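Gamma-glutamyltranspeptidase (PDB 6J3A) probably acts as a gamma-glutamyl transferase or a related amide-cleaving enzyme of the N-terminal nucleophile hydrolase superfamily, homologous to LmbA. Local coordinates at residues L288-L293 with V302-E307. Numbering follows the deposited sequence.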
ATOM      1  N   LEU A 288       8.487 -11.921 -31.982  1.00 29.75           N
ATOM      2  CA  LEU A 288       7.389 -12.418 -32.819  1.00 31.20           C
ATOM      3  C   LEU A 288       6.450 -11.335 -33.314  1.00 31.73           C
ATOM      4  O   LEU A 288       5.801 -11.504 -34.347  1.00 32.06           O
ATOM      5  CB  LEU A 288       6.568 -13.481 -32.060  1.00 31.07           C
ATOM      6  CG  LEU A 288       6.620 -14.968 -32.445  1.00 31.33           C
ATOM      7  CD1 LEU A 288       7.708 -15.334 -33.430  1.00 31.43           C
ATOM      8  CD2 LEU A 288       6.752 -15.825 -31.193  1.00 32.10           C
ATOM      9  N   LEU A 289       6.376 -10.229 -32.586  1.00 32.04           N
ATOM     10  CA  LEU A 289       5.351  -9.235 -32.838  1.00 32.57           C
ATOM     11  C   LEU A 289       5.585  -8.501 -34.155  1.00 32.68           C
ATOM     12  O   LEU A 289       6.728  -8.247 -34.514  1.00 32.20           O
ATOM     13  CB  LEU A 289       5.309  -8.230 -31.687  1.00 32.26           C
ATOM     14  CG  LEU A 289       4.951  -8.809 -30.311  1.00 31.60           C
ATOM     15  CD1 LEU A 289       5.260  -7.797 -29.213  1.00 31.61           C
ATOM     16  CD2 LEU A 289       3.497  -9.264 -30.245  1.00 30.92           C
ATOM     17  N   PRO A 290       4.501  -8.180 -34.886  1.00 33.39           N
ATOM     18  CA  PRO A 290       4.673  -7.262 -36.001  1.00 34.05           C
ATOM     19  C   PRO A 290       4.903  -5.825 -35.509  1.00 34.75           C
ATOM     20  O   PRO A 290       4.604  -5.504 -34.354  1.00 33.36           O
ATOM     21  CB  PRO A 290       3.345  -7.372 -36.763  1.00 33.97           C
ATOM     22  CG  PRO A 290       2.350  -7.808 -35.753  1.00 33.89           C
ATOM     23  CD  PRO A 290       3.106  -8.645 -34.761  1.00 34.07           C
ATOM     24  N   PRO A 291       5.427  -4.955 -36.386  1.00 37.00           N
ATOM     25  CA  PRO A 291       5.633  -3.561 -35.983  1.00 37.75           C
ATOM     26  C   PRO A 291       4.340  -2.810 -35.645  1.00 38.05           C
ATOM     27  O   PRO A 291       4.363  -1.918 -34.799  1.00 38.35           O
ATOM     28  CB  PRO A 291       6.340  -2.938 -37.195  1.00 38.53           C
ATOM     29  CG  PRO A 291       6.117  -3.873 -38.338  1.00 38.30           C
ATOM     30  CD  PRO A 291       5.932  -5.232 -37.745  1.00 38.30           C
ATOM     31  N   GLU A 292       3.239  -3.222 -36.275  1.00 39.77           N
ATOM     32  CA  GLU A 292       1.946  -2.556 -36.213  1.00 41.29           C
ATOM     33  C   GLU A 292       0.940  -3.388 -35.427  1.00 41.38           C
ATOM     34  O   GLU A 292       0.202  -4.195 -35.999  1.00 41.60           O
ATOM     35  CB  GLU A 292       1.477  -2.372 -37.656  1.00 45.19           C
ATOM     36  CG  GLU A 292       0.132  -1.699 -37.873  1.00 47.92           C
ATOM     37  CD  GLU A 292       0.042  -1.023 -39.239  1.00 49.62           C
ATOM     38  OE1 GLU A 292      -1.054  -1.062 -39.843  1.00 54.09           O
ATOM     39  OE2 GLU A 292       1.066  -0.466 -39.719  1.00 44.69           O
ATOM     40  N   LEU A 293       0.906  -3.185 -34.111  1.00 40.93           N
ATOM     41  CA  LEU A 293       0.072  -4.022 -33.231  1.00 40.12           C
ATOM     42  C   LEU A 293      -1.406  -3.662 -33.347  1.00 40.31           C
ATOM     43  O   LEU A 293      -1.731  -2.518 -33.690  1.00 41.65           O
ATOM     44  CB  LEU A 293       0.512  -3.897 -31.770  1.00 39.24           C
ATOM     45  CG  LEU A 293       1.919  -4.410 -31.454  1.00 39.86           C
ATOM     46  CD1 LEU A 293       2.344  -3.994 -30.053  1.00 39.96           C
ATOM     47  CD2 LEU A 293       2.001  -5.924 -31.609  1.00 38.85           C
ATOM     48  N   VAL A 302      -5.254  -9.741 -27.904  1.00 32.04           N
ATOM     49  CA  VAL A 302      -5.131 -10.921 -27.047  1.00 31.75           C
ATOM     50  C   VAL A 302      -4.765 -12.155 -27.865  1.00 31.65           C
ATOM     51  O   VAL A 302      -3.727 -12.772 -27.613  1.00 30.91           O
ATOM     52  CB  VAL A 302      -6.436 -11.174 -26.256  1.00 31.40           C
ATOM     53  CG1 VAL A 302      -6.428 -12.530 -25.552  1.00 31.80           C
ATOM     54  CG2 VAL A 302      -6.635 -10.075 -25.236  1.00 30.80           C
ATOM     55  N   HIS A 303      -5.633 -12.496 -28.825  1.00 32.13           N
ATOM     56  CA  HIS A 303      -5.413 -13.608 -29.775  1.00 33.09           C
ATOM     57  C   HIS A 303      -3.982 -13.647 -30.311  1.00 32.23           C
ATOM     58  O   HIS A 303      -3.308 -14.670 -30.230  1.00 31.11           O
ATOM     59  CB  HIS A 303      -6.388 -13.524 -30.967  1.00 34.07           C
ATOM     60  CG  HIS A 303      -6.143 -14.567 -32.016  1.00 34.51           C
ATOM     61  ND1 HIS A 303      -6.625 -15.853 -31.911  1.00 35.62           N
ATOM     62  CD2 HIS A 303      -5.435 -14.525 -33.170  1.00 35.36           C
ATOM     63  CE1 HIS A 303      -6.233 -16.556 -32.958  1.00 36.48           C
ATOM     64  NE2 HIS A 303      -5.507 -15.774 -33.736  1.00 36.01           N
ATOM     65  N   LEU A 304      -3.544 -12.518 -30.852  1.00 31.77           N
ATOM     66  CA  LEU A 304      -2.182 -12.362 -31.368  1.00 32.98           C
ATOM     67  C   LEU A 304      -1.109 -12.763 -30.360  1.00 32.50           C
ATOM     68  O   LEU A 304      -0.169 -13.467 -30.707  1.00 31.14           O
ATOM     69  CB  LEU A 304      -1.937 -10.914 -31.818  1.00 33.39           C
ATOM     70  CG  LEU A 304      -0.507 -10.595 -32.266  1.00 33.83           C
ATOM     71  CD1 LEU A 304      -0.189 -11.297 -33.580  1.00 33.95           C
ATOM     72  CD2 LEU A 304      -0.281  -9.100 -32.383  1.00 33.71           C
ATOM     73  N   LEU A 305      -1.255 -12.286 -29.128  1.00 33.23           N
ATOM     74  CA  LEU A 305      -0.320 -12.597 -28.050  1.00 33.52           C
ATOM     75  C   LEU A 305      -0.369 -14.044 -27.576  1.00 34.62           C
ATOM     76  O   LEU A 305       0.660 -14.587 -27.168  1.00 33.38           O
ATOM     77  CB  LEU A 305      -0.554 -11.666 -26.860  1.00 33.27           C
ATOM     78  CG  LEU A 305      -0.292 -10.173 -27.104  1.00 33.63           C
ATOM     79  CD1 LEU A 305      -0.366  -9.387 -25.802  1.00 33.39           C
ATOM     80  CD2 LEU A 305       1.037  -9.905 -27.792  1.00 34.03           C
ATOM     81  N   VAL A 306      -1.557 -14.654 -27.603  1.00 35.92           N
ATOM     82  CA  VAL A 306      -1.731 -16.053 -27.163  1.00 36.30           C
ATOM     83  C   VAL A 306      -1.014 -16.998 -28.141  1.00 35.62           C
ATOM     84  O   VAL A 306      -0.167 -17.815 -27.754  1.00 32.67           O
ATOM     85  CB  VAL A 306      -3.236 -16.407 -27.007  1.00 37.31           C
ATOM     86  CG1 VAL A 306      -3.463 -17.909 -26.802  1.00 37.82           C
ATOM     87  CG2 VAL A 306      -3.837 -15.633 -25.840  1.00 36.46           C
ATOM     88  N   GLU A 307      -1.352 -16.862 -29.414  1.00 35.37           N
ATOM     89  CA  GLU A 307      -0.718 -17.664 -30.455  1.00 35.21           C
ATOM     90  C   GLU A 307       0.802 -17.462 -30.483  1.00 33.68           C
ATOM     91  O   GLU A 307       1.558 -18.426 -30.593  1.00 33.77           O
ATOM     92  CB  GLU A 307      -1.350 -17.364 -31.822  1.00 34.92           C
ATOM     93  CG  GLU A 307      -2.825 -17.738 -31.914  1.00 34.50           C
ATOM     94  CD  GLU A 307      -3.081 -19.127 -31.387  1.00 35.23           C
ATOM     95  OE1 GLU A 307      -3.566 -19.239 -30.243  1.00 33.98           O
ATOM     96  OE2 GLU A 307      -2.744 -20.102 -32.100  1.00 36.15           O
TER
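The backbone hydrogen bond from Val-306 N to Val-302 O (2.9 Å) spans the helical turn that offers Leu-304 and Leu-305 to Leu-289, Pro-290 and Leu-293 of the preceding loop. No hydrogen bond crosses between the two segments, which meet through aliphatic groups alone. The CB of Leu-304 points toward the loop, and with CG anti to its own N (chi1 175°) its CD2 methyl meets three partners. Leu-293 CD2 lies 4.0 Å from Leu-304 CD2, the two side chains crossing at nearly a right angle. Pro-290 touches the same methyl through ring carbon CD, 4.2 Å from Leu-304 CD2, and Leu-289 CD2 comes within 4.3 Å of it. Leu-289 also uses CD2 against the neighbouring helical residue: it approaches Leu-305 CD2 at an oblique angle to 3.5 Å, a tight methyl-methyl contact. Leu-305, buried, also packs on Trp-538, whereas Leu-304 also touches Pro-294. The contact thus lies near the surface and joins the proline-containing loop after helix 280-288 to the early turns of helix 299-319, where Val-302 and His-303 pack on helix 565-573 and Leu-305 and Val-306 on strand 538-540.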